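Long-range contact in pectate lyase 47 (Bacillus sp. TS-47, PDB 1VBL), which probably cleaves pectate by calcium-dependent beta-elimination, as a thermostable member of the polysaccharide lyase 1 family: residues S321-Y329 and W388-T399. Sequence-based numbering, arbitrary orientation.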
loop_
_atom_site.group_PDB
_atom_site.type_symbol
_atom_site.label_atom_id
_atom_site.label_comp_id
_atom_site.label_asym_id
_atom_site.label_seq_id
_atom_site.Cartn_x
_atom_site.Cartn_y
_atom_site.Cartn_z
ATOM N N SER A 321 3.539 -1.496 -18.336
ATOM C CA SER A 321 2.280 -1.334 -17.623
ATOM C C SER A 321 1.125 -1.158 -18.603
ATOM O O SER A 321 1.310 -0.681 -19.725
ATOM C CB SER A 321 2.356 -0.130 -16.680
ATOM O OG SER A 321 2.772 1.034 -17.375
ATOM N N GLN A 322 -0.066 -1.561 -18.180
ATOM C CA GLN A 322 -1.247 -1.428 -19.016
ATOM C C GLN A 322 -2.360 -0.816 -18.177
ATOM O O GLN A 322 -3.380 -1.450 -17.894
ATOM C CB GLN A 322 -1.672 -2.790 -19.569
ATOM C CG GLN A 322 -0.661 -3.408 -20.530
ATOM C CD GLN A 322 -1.164 -4.695 -21.159
ATOM O OE1 GLN A 322 -2.166 -4.699 -21.876
ATOM N NE2 GLN A 322 -0.470 -5.795 -20.891
ATOM N N ILE A 323 -2.146 0.427 -17.771
ATOM C CA ILE A 323 -3.126 1.138 -16.964
ATOM C C ILE A 323 -4.337 1.546 -17.799
ATOM O O ILE A 323 -4.197 2.014 -18.927
ATOM C CB ILE A 323 -2.503 2.409 -16.343
ATOM C CG1 ILE A 323 -1.413 2.011 -15.346
ATOM C CG2 ILE A 323 -3.589 3.253 -15.673
ATOM C CD1 ILE A 323 -0.518 3.161 -14.916
ATOM N N TYR A 324 -5.524 1.349 -17.238
ATOM C CA TYR A 324 -6.768 1.734 -17.893
ATOM C C TYR A 324 -7.491 2.546 -16.819
ATOM O O TYR A 324 -8.064 1.984 -15.885
ATOM C CB TYR A 324 -7.577 0.489 -18.283
ATOM C CG TYR A 324 -8.706 0.751 -19.263
ATOM C CD1 TYR A 324 -9.855 1.445 -18.872
ATOM C CD2 TYR A 324 -8.624 0.306 -20.586
ATOM C CE1 TYR A 324 -10.897 1.688 -19.776
ATOM C CE2 TYR A 324 -9.658 0.543 -21.497
ATOM C CZ TYR A 324 -10.789 1.234 -21.086
ATOM O OH TYR A 324 -11.811 1.465 -21.982
ATOM N N ALA A 325 -7.435 3.871 -16.947
ATOM C CA ALA A 325 -8.039 4.780 -15.975
ATOM C C ALA A 325 -9.354 5.389 -16.454
ATOM O O ALA A 325 -9.435 5.920 -17.560
ATOM C CB ALA A 325 -7.046 5.893 -15.633
ATOM N N GLN A 326 -10.376 5.323 -15.603
ATOM C CA GLN A 326 -11.690 5.859 -15.942
ATOM C C GLN A 326 -12.347 6.675 -14.839
ATOM O O GLN A 326 -12.406 6.254 -13.685
ATOM C CB GLN A 326 -12.665 4.727 -16.282
ATOM C CG GLN A 326 -12.409 3.978 -17.566
ATOM C CD GLN A 326 -13.432 2.876 -17.771
ATOM O OE1 GLN A 326 -13.296 1.776 -17.237
ATOM N NE2 GLN A 326 -14.479 3.178 -18.527
ATOM N N ASN A 327 -12.863 7.838 -15.216
ATOM C CA ASN A 327 -13.608 8.693 -14.304
ATOM C C ASN A 327 -13.034 8.910 -12.904
ATOM O O ASN A 327 -13.717 8.685 -11.901
ATOM C CB ASN A 327 -15.036 8.148 -14.205
ATOM C CG ASN A 327 -15.721 8.084 -15.561
ATOM O OD1 ASN A 327 -15.073 8.246 -16.598
ATOM N ND2 ASN A 327 -17.030 7.840 -15.562
ATOM N N ASN A 328 -11.782 9.352 -12.846
ATOM C CA ASN A 328 -11.139 9.642 -11.575
ATOM C C ASN A 328 -11.207 11.152 -11.418
ATOM O O ASN A 328 -11.153 11.887 -12.403
ATOM C CB ASN A 328 -9.688 9.160 -11.574
ATOM C CG ASN A 328 -9.583 7.666 -11.761
ATOM O OD1 ASN A 328 -9.346 7.182 -12.871
ATOM N ND2 ASN A 328 -9.783 6.923 -10.684
ATOM N N TYR A 329 -11.325 11.605 -10.177
ATOM C CA TYR A 329 -11.453 13.027 -9.878
ATOM C C TYR A 329 -10.288 13.536 -9.034
ATOM O O TYR A 329 -10.016 12.999 -7.960
ATOM C CB TYR A 329 -12.768 13.243 -9.127
ATOM C CG TYR A 329 -13.259 14.671 -9.056
ATOM C CD1 TYR A 329 -14.469 15.031 -9.641
ATOM C CD2 TYR A 329 -12.540 15.653 -8.369
ATOM C CE1 TYR A 329 -14.961 16.329 -9.545
ATOM C CE2 TYR A 329 -13.025 16.963 -8.266
ATOM C CZ TYR A 329 -14.240 17.289 -8.858
ATOM O OH TYR A 329 -14.738 18.568 -8.766
ATOM N N TRP A 388 -6.417 -3.371 -24.012
ATOM C CA TRP A 388 -7.258 -4.357 -23.347
ATOM C C TRP A 388 -8.506 -3.638 -22.852
ATOM O O TRP A 388 -8.510 -2.414 -22.710
ATOM C CB TRP A 388 -6.523 -5.016 -22.172
ATOM C CG TRP A 388 -6.213 -4.093 -21.020
ATOM C CD1 TRP A 388 -5.338 -3.049 -21.018
ATOM C CD2 TRP A 388 -6.764 -4.159 -19.696
ATOM N NE1 TRP A 388 -5.305 -2.458 -19.777
ATOM C CE2 TRP A 388 -6.171 -3.119 -18.946
ATOM C CE3 TRP A 388 -7.701 -4.995 -19.071
ATOM C CZ2 TRP A 388 -6.483 -2.891 -17.598
ATOM C CZ3 TRP A 388 -8.011 -4.769 -17.725
ATOM C CH2 TRP A 388 -7.400 -3.723 -17.008
ATOM N N LYS A 389 -9.566 -4.394 -22.598
ATOM C CA LYS A 389 -10.807 -3.800 -22.127
ATOM C C LYS A 389 -11.212 -4.436 -20.803
ATOM O O LYS A 389 -11.479 -5.638 -20.742
ATOM C CB LYS A 389 -11.911 -4.015 -23.167
ATOM C CG LYS A 389 -11.449 -3.748 -24.595
ATOM C CD LYS A 389 -11.984 -2.442 -25.151
ATOM C CE LYS A 389 -13.445 -2.569 -25.540
ATOM N NZ LYS A 389 -13.899 -1.389 -26.327
ATOM N N PRO A 390 -11.245 -3.638 -19.722
ATOM C CA PRO A 390 -11.625 -4.147 -18.399
ATOM C C PRO A 390 -13.044 -4.702 -18.451
ATOM O O PRO A 390 -13.952 -4.047 -18.963
ATOM C CB PRO A 390 -11.544 -2.908 -17.511
ATOM C CG PRO A 390 -10.518 -2.063 -18.193
ATOM C CD PRO A 390 -10.877 -2.214 -19.648
ATOM N N MET A 391 -13.235 -5.901 -17.921
ATOM C CA MET A 391 -14.556 -6.509 -17.925
ATOM C C MET A 391 -15.079 -6.682 -16.501
ATOM O O MET A 391 -16.288 -6.775 -16.280
ATOM C CB MET A 391 -14.500 -7.866 -18.630
ATOM C CG MET A 391 -15.506 -8.028 -19.760
ATOM S SD MET A 391 -15.332 -6.780 -21.059
ATOM C CE MET A 391 -14.059 -7.517 -22.085
ATOM N N PHE A 392 -14.167 -6.698 -15.535
ATOM C CA PHE A 392 -14.554 -6.890 -14.146
ATOM C C PHE A 392 -14.978 -5.666 -13.359
ATOM O O PHE A 392 -14.209 -5.121 -12.568
ATOM C CB PHE A 392 -13.446 -7.619 -13.379
ATOM C CG PHE A 392 -13.263 -9.044 -13.799
ATOM C CD1 PHE A 392 -12.109 -9.446 -14.462
ATOM C CD2 PHE A 392 -14.262 -9.982 -13.559
ATOM C CE1 PHE A 392 -11.950 -10.768 -14.884
ATOM C CE2 PHE A 392 -14.116 -11.306 -13.977
ATOM C CZ PHE A 392 -12.957 -11.698 -14.642
ATOM N N TYR A 393 -16.213 -5.237 -13.585
ATOM C CA TYR A 393 -16.779 -4.125 -12.842
ATOM C C TYR A 393 -18.290 -4.167 -12.981
ATOM O O TYR A 393 -18.821 -4.597 -14.006
ATOM C CB TYR A 393 -16.229 -2.768 -13.315
ATOM C CG TYR A 393 -16.572 -2.369 -14.735
ATOM C CD1 TYR A 393 -15.756 -2.742 -15.805
ATOM C CD2 TYR A 393 -17.688 -1.575 -15.003
ATOM C CE1 TYR A 393 -16.040 -2.324 -17.109
ATOM C CE2 TYR A 393 -17.981 -1.155 -16.300
ATOM C CZ TYR A 393 -17.152 -1.530 -17.345
ATOM O OH TYR A 393 -17.422 -1.094 -18.621
ATOM N N HIS A 394 -18.980 -3.745 -11.930
ATOM C CA HIS A 394 -20.433 -3.723 -11.944
ATOM C C HIS A 394 -20.929 -2.374 -12.442
ATOM O O HIS A 394 -21.811 -2.303 -13.298
ATOM C CB HIS A 394 -20.979 -3.986 -10.539
ATOM C CG HIS A 394 -20.964 -5.430 -10.146
ATOM N ND1 HIS A 394 -22.114 -6.181 -10.032
ATOM C CD2 HIS A 394 -19.939 -6.266 -9.861
ATOM C CE1 HIS A 394 -21.798 -7.418 -9.690
ATOM N NE2 HIS A 394 -20.484 -7.497 -9.580
ATOM N N VAL A 395 -20.346 -1.303 -11.909
ATOM C CA VAL A 395 -20.750 0.042 -12.282
ATOM C C VAL A 395 -19.615 1.048 -12.201
ATOM O O VAL A 395 -18.799 1.003 -11.285
ATOM C CB VAL A 395 -21.857 0.577 -11.342
ATOM C CG1 VAL A 395 -22.334 1.942 -11.825
ATOM C CG2 VAL A 395 -23.008 -0.404 -11.264
ATOM N N ILE A 396 -19.575 1.958 -13.165
ATOM C CA ILE A 396 -18.589 3.027 -13.160
ATOM C C ILE A 396 -19.423 4.295 -13.069
ATOM O O ILE A 396 -20.240 4.577 -13.946
ATOM C CB ILE A 396 -17.743 3.058 -14.447
ATOM C CG1 ILE A 396 -16.894 1.787 -14.541
ATOM C CG2 ILE A 396 -16.841 4.288 -14.439
ATOM C CD1 ILE A 396 -16.040 1.707 -15.781
ATOM N N HIS A 397 -19.242 5.050 -11.993
ATOM C CA HIS A 397 -20.008 6.275 -11.807
ATOM C C HIS A 397 -19.469 7.444 -12.612
ATOM O O HIS A 397 -18.283 7.486 -12.948
ATOM C CB HIS A 397 -20.027 6.662 -10.332
ATOM C CG HIS A 397 -20.531 5.578 -9.437
ATOM N ND1 HIS A 397 -21.818 5.091 -9.513
ATOM C CD2 HIS A 397 -19.914 4.868 -8.464
ATOM C CE1 HIS A 397 -21.971 4.125 -8.626
ATOM N NE2 HIS A 397 -20.831 3.969 -7.976
ATOM N N PRO A 398 -20.345 8.405 -12.945
ATOM C CA PRO A 398 -19.944 9.588 -13.708
ATOM C C PRO A 398 -18.979 10.368 -12.828
ATOM O O PRO A 398 -19.225 10.548 -11.639
ATOM C CB PRO A 398 -21.266 10.320 -13.940
ATOM C CG PRO A 398 -22.108 9.897 -12.762
ATOM C CD PRO A 398 -21.789 8.431 -12.645
ATOM N N THR A 399 -17.887 10.839 -13.416
ATOM C CA THR A 399 -16.860 11.546 -12.660
ATOM C C THR A 399 -17.299 12.630 -11.672
ATOM O O THR A 399 -16.775 12.704 -10.557
ATOM C CB THR A 399 -15.809 12.142 -13.609
ATOM O OG1 THR A 399 -15.544 11.210 -14.665
ATOM C CG2 THR A 399 -14.501 12.405 -12.848
HETATM O O HOH W 1 -3.821 -0.042 -20.833
HETATM O O HOH W 2 -14.872 0.172 -19.589
#
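Across Y324 and P390 the backbones of 321-329 and 388-399 stay well apart, with CA atoms 7.6 Å from each other, whereas N327 and T399 draw in to 4.6 Å. Side chains bridge the wider part. P390 lies over one face of the Y324 phenol as a CH-pi contact, its CD 3.4 Å from the ring centroid and only 10° off the normal. Y324 swings its ring away from its own backbone N (chi1 -166°) and also turns an edge toward the face of the W388 indole, an edge-to-face pair with planes at 73°. W388 reaches back to the strand through NE1, which makes a weak, bent bond to Q322 O (2.9 Å) and a second weak one to a water that donates to I323 O. The Q322 amide stands almost perpendicular to the same indole, with OE1 3.7 Å from W388 CD1. Strand 322-332 belongs to the parallel beta-helix of the pectate lyase family, between strands 293-303 and 351-361; the loop leading to helix 402-409 runs over its outward-facing side chains, away from the calcium site. Further along, I396 pushes CD1 against the Q326 amide, whose OE1 is bonded to H295, while the other end of that amide, NE2, is weakly linked through a water to Y393 OH. N327 ND2 gives H397 O a nearly straight bond of 2.9 Å; H397 O lies in the plane of the N327 amide, while ND2 approaches from above the H397 carbonyl plane. T399 OG1, hydrogen-bonded to G356 O, sits against N327 CB; T399 CG2 meets N328 O at 3.4 Å, and the T399 carbonyl O sits at the edge of the Y329 ring, whose hydroxyl is tied to D360.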